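Local coordinates for protein polyguluronate lyase (Corynebacterium sp., PDB 1UAI) that probably cleaves the poly(alpha-L-guluronate) chains of alginate as a lyase, using a jellyroll beta-sandwich of antiparallel sheets, at residues A[97-103]-A[156-162]; A[130-136]-A[147-152]. One frame throughout, in Å; residues are numbered along the deposited sequence.

Interaction 1 (A[97-103]-A[156-162]); sequences MVFREAF and TVFEGKF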
ATOM      1  N   MET A  97     -12.228  -0.369  -3.128  1.00  4.67           N
ATOM      2  CA  MET A  97     -11.307  -0.898  -2.135  1.00  4.65           C
ATOM      3  C   MET A  97     -11.547  -0.100  -0.868  1.00  4.94           C
ATOM      4  O   MET A  97     -11.473   1.132  -0.868  1.00  5.01           O
ATOM      5  CB  MET A  97      -9.823  -0.783  -2.500  1.00  4.95           C
ATOM      6  CG  MET A  97      -8.950  -1.230  -1.307  1.00  5.86           C
ATOM      7  SD  MET A  97      -7.203  -1.563  -1.595  1.00  5.29           S
ATOM      8  CE  MET A  97      -6.618   0.086  -1.981  1.00  5.15           C
ATOM      9  N   VAL A  98     -11.887  -0.813   0.198  1.00  4.54           N
ATOM     10  CA  VAL A  98     -12.086  -0.205   1.503  1.00  5.74           C
ATOM     11  C   VAL A  98     -10.980  -0.782   2.366  1.00  5.44           C
ATOM     12  O   VAL A  98     -10.767  -1.996   2.387  1.00  6.34           O
ATOM     13  CB  VAL A  98     -13.438  -0.590   2.134  1.00  8.04           C
ATOM     14  CG1 VAL A  98     -13.536  -0.005   3.541  1.00 10.26           C
ATOM     15  CG2 VAL A  98     -14.579  -0.090   1.271  1.00 10.07           C
ATOM     16  N   PHE A  99     -10.266   0.084   3.068  1.00  6.01           N
ATOM     17  CA  PHE A  99      -9.191  -0.384   3.922  1.00  6.04           C
ATOM     18  C   PHE A  99      -9.108   0.445   5.188  1.00  5.70           C
ATOM     19  O   PHE A  99      -9.555   1.591   5.227  1.00  6.22           O
ATOM     20  CB  PHE A  99      -7.853  -0.325   3.168  1.00  7.39           C
ATOM     21  CG  PHE A  99      -7.412   1.071   2.810  1.00  6.19           C
ATOM     22  CD1 PHE A  99      -6.621   1.814   3.684  1.00  6.97           C
ATOM     23  CD2 PHE A  99      -7.805   1.652   1.606  1.00  6.59           C
ATOM     24  CE1 PHE A  99      -6.230   3.112   3.363  1.00  6.83           C
ATOM     25  CE2 PHE A  99      -7.421   2.947   1.279  1.00  6.78           C
ATOM     26  CZ  PHE A  99      -6.633   3.679   2.157  1.00  6.49           C
ATOM     27  N   ARG A 100      -8.573  -0.164   6.238  1.00  5.41           N
ATOM     28  CA  ARG A 100      -8.370   0.529   7.499  1.00  5.22           C
ATOM     29  C   ARG A 100      -6.907   0.317   7.816  1.00  4.76           C
ATOM     30  O   ARG A 100      -6.440  -0.820   7.878  1.00  5.47           O
ATOM     31  CB  ARG A 100      -9.240  -0.053   8.610  1.00  7.43           C
ATOM     32  CG  ARG A 100     -10.701   0.303   8.462  1.00  9.59           C
ATOM     33  CD  ARG A 100     -11.536  -0.234   9.602  1.00 12.70           C
ATOM     34  NE  ARG A 100     -12.958  -0.083   9.316  1.00 15.92           N
ATOM     35  CZ  ARG A 100     -13.930  -0.570  10.077  1.00 15.88           C
ATOM     36  NH1 ARG A 100     -13.634  -1.243  11.181  1.00 18.39           N
ATOM     37  NH2 ARG A 100     -15.196  -0.392   9.729  1.00 17.70           N
ATOM     38  N   GLU A 101      -6.174   1.408   7.992  1.00  4.90           N
ATOM     39  CA  GLU A 101      -4.758   1.292   8.278  1.00  4.73           C
ATOM     40  C   GLU A 101      -4.276   2.451   9.120  1.00  4.89           C
ATOM     41  O   GLU A 101      -4.998   3.424   9.355  1.00  5.08           O
ATOM     42  CB  GLU A 101      -3.948   1.257   6.975  1.00  6.69           C
ATOM     43  CG  GLU A 101      -3.973   2.564   6.184  1.00  7.16           C
ATOM     44  CD  GLU A 101      -3.158   2.502   4.898  1.00  6.31           C
ATOM     45  OE1 GLU A 101      -2.939   1.382   4.384  1.00  6.69           O
ATOM     46  OE2 GLU A 101      -2.749   3.568   4.386  1.00  6.69           O
ATOM     47  N   ALA A 102      -3.043   2.322   9.585  1.00  4.98           N
ATOM     48  CA  ALA A 102      -2.401   3.364  10.359  1.00  4.95           C
ATOM     49  C   ALA A 102      -0.944   3.408   9.928  1.00  5.11           C
ATOM     50  O   ALA A 102      -0.336   2.367   9.663  1.00  5.31           O
ATOM     51  CB  ALA A 102      -2.490   3.063  11.853  1.00  6.03           C
ATOM     52  N   PHE A 103      -0.399   4.615   9.817  1.00  4.85           N
ATOM     53  CA  PHE A 103       1.012   4.786   9.487  1.00  5.06           C
ATOM     54  C   PHE A 103       1.671   4.760  10.870  1.00  4.85           C
ATOM     55  O   PHE A 103       1.281   5.531  11.753  1.00  6.00           O
ATOM     56  CB  PHE A 103       1.250   6.136   8.805  1.00  4.51           C
ATOM     57  CG  PHE A 103       0.639   6.247   7.430  1.00  4.32           C
ATOM     58  CD1 PHE A 103       1.321   5.788   6.306  1.00  5.09           C
ATOM     59  CD2 PHE A 103      -0.618   6.822   7.260  1.00  4.48           C
ATOM     60  CE1 PHE A 103       0.760   5.904   5.031  1.00  5.01           C
ATOM     61  CE2 PHE A 103      -1.185   6.941   5.992  1.00  5.59           C
ATOM     62  CZ  PHE A 103      -0.494   6.482   4.877  1.00  6.04           C
ATOM     63  N   THR A 156      -2.652   6.306  14.281  1.00  6.70           N
ATOM     64  CA  THR A 156      -4.089   6.535  14.272  1.00  7.05           C
ATOM     65  C   THR A 156      -4.687   5.768  13.101  1.00  5.83           C
ATOM     66  O   THR A 156      -4.280   5.944  11.952  1.00  6.30           O
ATOM     67  CB  THR A 156      -4.439   8.024  14.108  1.00  8.27           C
ATOM     68  OG1 THR A 156      -3.805   8.783  15.143  1.00  9.58           O
ATOM     69  CG2 THR A 156      -5.945   8.221  14.211  1.00  8.91           C
ATOM     70  N   VAL A 157      -5.652   4.909  13.399  1.00  6.08           N
ATOM     71  CA  VAL A 157      -6.301   4.124  12.363  1.00  6.26           C
ATOM     72  C   VAL A 157      -7.370   4.957  11.674  1.00  5.32           C
ATOM     73  O   VAL A 157      -8.158   5.642  12.329  1.00  6.79           O
ATOM     74  CB  VAL A 157      -6.963   2.857  12.950  1.00  7.37           C
ATOM     75  CG1 VAL A 157      -7.673   2.076  11.849  1.00  8.95           C
ATOM     76  CG2 VAL A 157      -5.913   1.988  13.621  1.00  9.84           C
ATOM     77  N   PHE A 158      -7.377   4.915  10.347  1.00  5.44           N
ATOM     78  CA  PHE A 158      -8.378   5.629   9.568  1.00  5.57           C
ATOM     79  C   PHE A 158      -8.902   4.671   8.514  1.00  5.81           C
ATOM     80  O   PHE A 158      -8.279   3.641   8.229  1.00  5.72           O
ATOM     81  CB  PHE A 158      -7.783   6.882   8.902  1.00  6.55           C
ATOM     82  CG  PHE A 158      -6.769   6.585   7.828  1.00  6.14           C
ATOM     83  CD1 PHE A 158      -7.158   6.430   6.498  1.00  6.53           C
ATOM     84  CD2 PHE A 158      -5.424   6.456   8.150  1.00  6.68           C
ATOM     85  CE1 PHE A 158      -6.214   6.150   5.506  1.00  6.49           C
ATOM     86  CE2 PHE A 158      -4.476   6.176   7.171  1.00  6.23           C
ATOM     87  CZ  PHE A 158      -4.870   6.023   5.847  1.00  7.01           C
ATOM     88  N   GLU A 159     -10.060   5.000   7.958  1.00  5.98           N
ATOM     89  CA  GLU A 159     -10.656   4.176   6.926  1.00  5.87           C
ATOM     90  C   GLU A 159     -10.590   4.921   5.604  1.00  5.76           C
ATOM     91  O   GLU A 159     -11.113   6.028   5.475  1.00  7.19           O
ATOM     92  CB  GLU A 159     -12.110   3.848   7.276  1.00  7.27           C
ATOM     93  CG  GLU A 159     -12.793   2.925   6.279  1.00 10.49           C
ATOM     94  CD  GLU A 159     -14.143   2.438   6.771  1.00 13.99           C
ATOM     95  OE1 GLU A 159     -14.181   1.711   7.784  1.00 18.98           O
ATOM     96  OE2 GLU A 159     -15.168   2.784   6.149  1.00 16.71           O
ATOM     97  N   GLY A 160      -9.919   4.318   4.632  1.00  5.40           N
ATOM     98  CA  GLY A 160      -9.821   4.929   3.324  1.00  5.39           C
ATOM     99  C   GLY A 160     -10.651   4.126   2.348  1.00  5.04           C
ATOM    100  O   GLY A 160     -10.892   2.934   2.553  1.00  4.84           O
ATOM    101  N   LYS A 161     -11.115   4.780   1.292  1.00  5.14           N
ATOM    102  CA  LYS A 161     -11.895   4.085   0.285  1.00  5.20           C
ATOM    103  C   LYS A 161     -11.722   4.694  -1.092  1.00  4.82           C
ATOM    104  O   LYS A 161     -11.705   5.917  -1.247  1.00  5.63           O
ATOM    105  CB  LYS A 161     -13.389   4.086   0.639  1.00  5.81           C
ATOM    106  CG  LYS A 161     -14.253   3.338  -0.381  1.00  8.06           C
ATOM    107  CD  LYS A 161     -15.700   3.173   0.067  1.00 10.50           C
ATOM    108  CE  LYS A 161     -16.442   4.498   0.122  1.00 11.24           C
ATOM    109  NZ  LYS A 161     -17.884   4.303   0.451  1.00 12.79           N
ATOM    110  N   PHE A 162     -11.562   3.823  -2.081  1.00  4.89           N
ATOM    111  CA  PHE A 162     -11.464   4.223  -3.479  1.00  4.47           C
ATOM    112  C   PHE A 162     -12.694   3.622  -4.150  1.00  4.85           C
ATOM    113  O   PHE A 162     -12.988   2.441  -3.952  1.00  5.36           O
ATOM    114  CB  PHE A 162     -10.265   3.589  -4.188  1.00  5.16           C
ATOM    115  CG  PHE A 162      -8.925   4.137  -3.798  1.00  4.98           C
ATOM    116  CD1 PHE A 162      -8.552   5.435  -4.128  1.00  5.89           C
ATOM    117  CD2 PHE A 162      -7.990   3.306  -3.190  1.00  5.42           C
ATOM    118  CE1 PHE A 162      -7.259   5.893  -3.865  1.00  6.37           C
ATOM    119  CE2 PHE A 162      -6.700   3.752  -2.923  1.00  6.01           C
ATOM    120  CZ  PHE A 162      -6.332   5.047  -3.262  1.00  6.72           C
TER
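Glu159 OE1 is gripped twice by Arg100: NE lies 2.7 Å from it, and NH2 adds a weak bond to the same oxygen. This salt bridge joins a non-hydrogen-bonded pair of two neighbouring antiparallel strands, 97-103 and 158-162, in one sheet of the jellyroll beta-sandwich. Guanidinium and carboxylate lie nearly coplanar, 5° apart, and OE1 offers NE its anti lone pair, the one turned from OE2. Both side chains rise from the same face of the sheet; Arg100 runs extended from CG to NE, and Glu159, with CG opposite its backbone N, brings its end nearer to it. With Lys218 NZ also close to Arg100 NH2, the carboxylate probably offsets some of the positive charge gathered there. On the same face Val98 CG2 lies alongside the aliphatic part of Lys161, 3.7 Å from CD.

The other face looks into the sandwich and is largely aromatic. Phe99 has CG between the backbone N and the carbonyl carbon (chi1 65°), and its ring comes over Gly160, whose CA sits over one ring face, 3.9 Å from the centroid, as a CH-pi contact. The bare glycine leaves room for the ring between Phe158 and Phe162. Phe158 completes a cluster with Phe99 and Phe103, its rim meeting that of Phe103 with the planes only 18° apart. Beyond the strands, Phe128 of the opposing sheet meets both Phe99 and Phe162 edge-to-face. At the far end of the pairing, Met97, bent about its CG-SD bond, brings CE against the edge of the Phe162 ring, 3.7 Å from CD2.

Interaction 2 (A[130-136]-A[147-152]); sequences LEGTSLY and LVTSDY
Leu147 lies across the ring of Tyr136 on the hairpin formed by strands 134-139 and 144-149, where a classic beta bulge sets Val148 and Thr149 together opposite Leu135. Followed outward, Leu147 CB comes within 4.0 Å of Tyr136 CE1, and CG, opposite the backbone N (chi1 174°), carries CD1 back over the ring. That methyl stands 4.0 Å from the ring centroid, 25° off the normal, a CH-pi contact displaced toward the rim; it also touches Ser134 CB. The ring of Tyr136 is stacked with that of His144 from the same hairpin.

In the bulge, Leu135 O receives a firm bond from Val148 N at 2.7 Å and a weak one from Thr149 N, while Leu135 N gives its hydrogen to Thr149 O. Farther on, the chain leaves the strand through an ST turn, in which Thr149 OG1 accepts from Asp151 N. Here the type II' turn from Glu131 to Ser134 comes alongside: Thr133 O accepts from Tyr152 N, and Thr133 OG1 donates to Ser150 O at 2.8 Å, approaching from above the carbonyl plane. Tyr152 is directed inward, its CB beside Leu135 CB and its ring crossing Leu130 at about a right angle, with CD2 3.7 Å from Leu130 CD2. The phenol OH is held beyond the hairpin by Thr156 O. A water bridges the two segments, donating to Gly132 O and to Tyr152 O, 2.9 Å away.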
ATOM      1  N   LEU A 130       1.598   9.893   3.116  1.00  4.19           N
ATOM      2  CA  LEU A 130       1.875  10.655   4.325  1.00  4.53           C
ATOM      3  C   LEU A 130       3.269  11.268   4.263  1.00  4.41           C
ATOM      4  O   LEU A 130       4.240  10.595   3.904  1.00  4.97           O
ATOM      5  CB  LEU A 130       1.790   9.763   5.571  1.00  4.68           C
ATOM      6  CG  LEU A 130       2.109  10.449   6.908  1.00  4.79           C
ATOM      7  CD1 LEU A 130       1.058  11.514   7.199  1.00  5.19           C
ATOM      8  CD2 LEU A 130       2.150   9.423   8.032  1.00  5.27           C
ATOM      9  N   GLU A 131       3.349  12.554   4.589  1.00  4.18           N
ATOM     10  CA  GLU A 131       4.617  13.276   4.651  1.00  4.56           C
ATOM     11  C   GLU A 131       4.591  13.968   6.013  1.00  4.75           C
ATOM     12  O   GLU A 131       3.905  14.974   6.190  1.00  5.16           O
ATOM     13  CB  GLU A 131       4.726  14.314   3.526  1.00  5.03           C
ATOM     14  CG  GLU A 131       4.590  13.717   2.133  1.00  6.13           C
ATOM     15  CD  GLU A 131       5.009  14.669   1.025  1.00  6.03           C
ATOM     16  OE1 GLU A 131       5.045  15.896   1.255  1.00  7.24           O
ATOM     17  OE2 GLU A 131       5.296  14.187  -0.091  1.00  7.61           O
ATOM     18  N   GLY A 132       5.317  13.413   6.981  1.00  5.45           N
ATOM     19  CA  GLY A 132       5.327  13.988   8.317  1.00  6.03           C
ATOM     20  C   GLY A 132       3.966  13.775   8.957  1.00  5.44           C
ATOM     21  O   GLY A 132       3.587  12.641   9.252  1.00  7.28           O
ATOM     22  N   THR A 133       3.225  14.859   9.181  1.00  5.42           N
ATOM     23  CA  THR A 133       1.888  14.757   9.755  1.00  5.49           C
ATOM     24  C   THR A 133       0.851  15.182   8.718  1.00  4.66           C
ATOM     25  O   THR A 133      -0.325  15.346   9.038  1.00  5.37           O
ATOM     26  CB  THR A 133       1.719  15.640  11.017  1.00  5.89           C
ATOM     27  OG1 THR A 133       1.873  17.019  10.669  1.00  6.41           O
ATOM     28  CG2 THR A 133       2.754  15.269  12.066  1.00  6.91           C
ATOM     29  N   SER A 134       1.290  15.357   7.474  1.00  4.90           N
ATOM     30  CA  SER A 134       0.390  15.757   6.403  1.00  4.98           C
ATOM     31  C   SER A 134       0.067  14.585   5.495  1.00  3.95           C
ATOM     32  O   SER A 134       0.939  14.061   4.800  1.00  4.68           O
ATOM     33  CB  SER A 134       1.002  16.897   5.585  1.00  5.01           C
ATOM     34  OG  SER A 134       1.032  18.097   6.337  1.00  7.63           O
ATOM     35  N   LEU A 135      -1.196  14.175   5.525  1.00  4.29           N
ATOM     36  CA  LEU A 135      -1.682  13.070   4.712  1.00  4.02           C
ATOM     37  C   LEU A 135      -2.340  13.640   3.461  1.00  4.35           C
ATOM     38  O   LEU A 135      -3.210  14.509   3.550  1.00  4.74           O
ATOM     39  CB  LEU A 135      -2.699  12.246   5.503  1.00  5.02           C
ATOM     40  CG  LEU A 135      -3.370  11.092   4.757  1.00  5.17           C
ATOM     41  CD1 LEU A 135      -2.324  10.080   4.305  1.00  6.79           C
ATOM     42  CD2 LEU A 135      -4.396  10.439   5.664  1.00  6.95           C
ATOM     43  N   TYR A 136      -1.920  13.142   2.303  1.00  3.72           N
ATOM     44  CA  TYR A 136      -2.443  13.599   1.021  1.00  4.21           C
ATOM     45  C   TYR A 136      -3.030  12.483   0.184  1.00  4.91           C
ATOM     46  O   TYR A 136      -2.697  11.309   0.360  1.00  4.75           O
ATOM     47  CB  TYR A 136      -1.325  14.182   0.158  1.00  5.67           C
ATOM     48  CG  TYR A 136      -0.565  15.330   0.750  1.00  5.20           C
ATOM     49  CD1 TYR A 136      -0.949  16.642   0.501  1.00  5.60           C
ATOM     50  CD2 TYR A 136       0.562  15.108   1.539  1.00  5.77           C
ATOM     51  CE1 TYR A 136      -0.226  17.710   1.016  1.00  6.23           C
ATOM     52  CE2 TYR A 136       1.289  16.166   2.061  1.00  6.62           C
ATOM     53  CZ  TYR A 136       0.893  17.464   1.795  1.00  6.11           C
ATOM     54  OH  TYR A 136       1.625  18.514   2.301  1.00  8.29           O
ATOM     55  N   LEU A 147      -4.737  17.789   0.292  1.00  5.76           N
ATOM     56  CA  LEU A 147      -4.327  17.587   1.672  1.00  5.43           C
ATOM     57  C   LEU A 147      -5.556  17.105   2.436  1.00  5.35           C
ATOM     58  O   LEU A 147      -6.574  17.794   2.477  1.00  6.05           O
ATOM     59  CB  LEU A 147      -3.836  18.899   2.294  1.00  6.52           C
ATOM     60  CG  LEU A 147      -3.525  18.830   3.793  1.00  6.31           C
ATOM     61  CD1 LEU A 147      -2.267  18.006   4.021  1.00  6.38           C
ATOM     62  CD2 LEU A 147      -3.353  20.236   4.350  1.00  6.14           C
ATOM     63  N   VAL A 148      -5.473  15.915   3.014  1.00  5.18           N
ATOM     64  CA  VAL A 148      -6.582  15.381   3.795  1.00  5.89           C
ATOM     65  C   VAL A 148      -6.543  16.044   5.170  1.00  5.36           C
ATOM     66  O   VAL A 148      -7.556  16.533   5.669  1.00  5.73           O
ATOM     67  CB  VAL A 148      -6.462  13.851   3.950  1.00  5.05           C
ATOM     68  CG1 VAL A 148      -7.560  13.330   4.864  1.00  6.16           C
ATOM     69  CG2 VAL A 148      -6.548  13.187   2.580  1.00  6.38           C
ATOM     70  N   THR A 149      -5.359  16.057   5.773  1.00  5.29           N
ATOM     71  CA  THR A 149      -5.158  16.677   7.075  1.00  5.68           C
ATOM     72  C   THR A 149      -3.675  16.921   7.310  1.00  5.11           C
ATOM     73  O   THR A 149      -2.833  16.135   6.874  1.00  5.39           O
ATOM     74  CB  THR A 149      -5.688  15.791   8.228  1.00  6.27           C
ATOM     75  OG1 THR A 149      -5.360  16.400   9.484  1.00  6.91           O
ATOM     76  CG2 THR A 149      -5.069  14.402   8.174  1.00  7.36           C
ATOM     77  N   SER A 150      -3.360  18.026   7.978  1.00  5.46           N
ATOM     78  CA  SER A 150      -1.978  18.355   8.308  1.00  5.44           C
ATOM     79  C   SER A 150      -1.748  17.924   9.752  1.00  5.35           C
ATOM     80  O   SER A 150      -0.698  18.197  10.338  1.00  6.12           O
ATOM     81  CB  SER A 150      -1.747  19.862   8.181  1.00  6.29           C
ATOM     82  OG  SER A 150      -2.619  20.581   9.038  1.00  7.34           O
ATOM     83  N   ASP A 151      -2.734  17.231  10.312  1.00  5.46           N
ATOM     84  CA  ASP A 151      -2.672  16.785  11.694  1.00  5.98           C
ATOM     85  C   ASP A 151      -2.839  15.272  11.842  1.00  5.98           C
ATOM     86  O   ASP A 151      -3.522  14.802  12.754  1.00  7.30           O
ATOM     87  CB  ASP A 151      -3.746  17.542  12.493  1.00  7.47           C
ATOM     88  CG  ASP A 151      -3.613  17.366  13.995  1.00  9.19           C
ATOM     89  OD1 ASP A 151      -2.477  17.270  14.501  1.00  9.21           O
ATOM     90  OD2 ASP A 151      -4.660  17.347  14.677  1.00 13.27           O
ATOM     91  N   TYR A 152      -2.223  14.505  10.942  1.00  6.15           N
ATOM     92  CA  TYR A 152      -2.296  13.051  11.041  1.00  6.06           C
ATOM     93  C   TYR A 152      -1.302  12.618  12.110  1.00  6.20           C
ATOM     94  O   TYR A 152      -0.113  12.933  12.031  1.00  7.03           O
ATOM     95  CB  TYR A 152      -1.930  12.350   9.730  1.00  6.00           C
ATOM     96  CG  TYR A 152      -1.951  10.849   9.909  1.00  5.83           C
ATOM     97  CD1 TYR A 152      -3.160  10.152   9.960  1.00  6.14           C
ATOM     98  CD2 TYR A 152      -0.775  10.144  10.174  1.00  5.84           C
ATOM     99  CE1 TYR A 152      -3.200   8.797  10.282  1.00  6.51           C
ATOM    100  CE2 TYR A 152      -0.805   8.790  10.500  1.00  5.47           C
ATOM    101  CZ  TYR A 152      -2.018   8.126  10.557  1.00  5.58           C
ATOM    102  OH  TYR A 152      -2.044   6.801  10.929  1.00  5.76           O
TER
HETATM  103  O   HOH W   1       2.439  11.608  11.528  1.00  9.89           O

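Six strands run from the N terminus before 97-103, after which the chain crosses to the other sheet of the sandwich with strands 112-119 and 124-131. The tight turn into 134-139 begins interaction 2, and the hairpin returns at 147-152 to close a short loop of ten residues. Only after it does 156-162 come back beside 97-103, where interaction 1 closes a loop of 52 residues with interaction 2 wholly within it. The two contacts, whose centres lie about 14 Å apart, meet directly: Tyr152 OH probably hydrogen-bonds to Phe103 N, and Phe103 packs on Leu130 and Leu135, tying the hairpin edge of one sheet to strand 95-105 of the other.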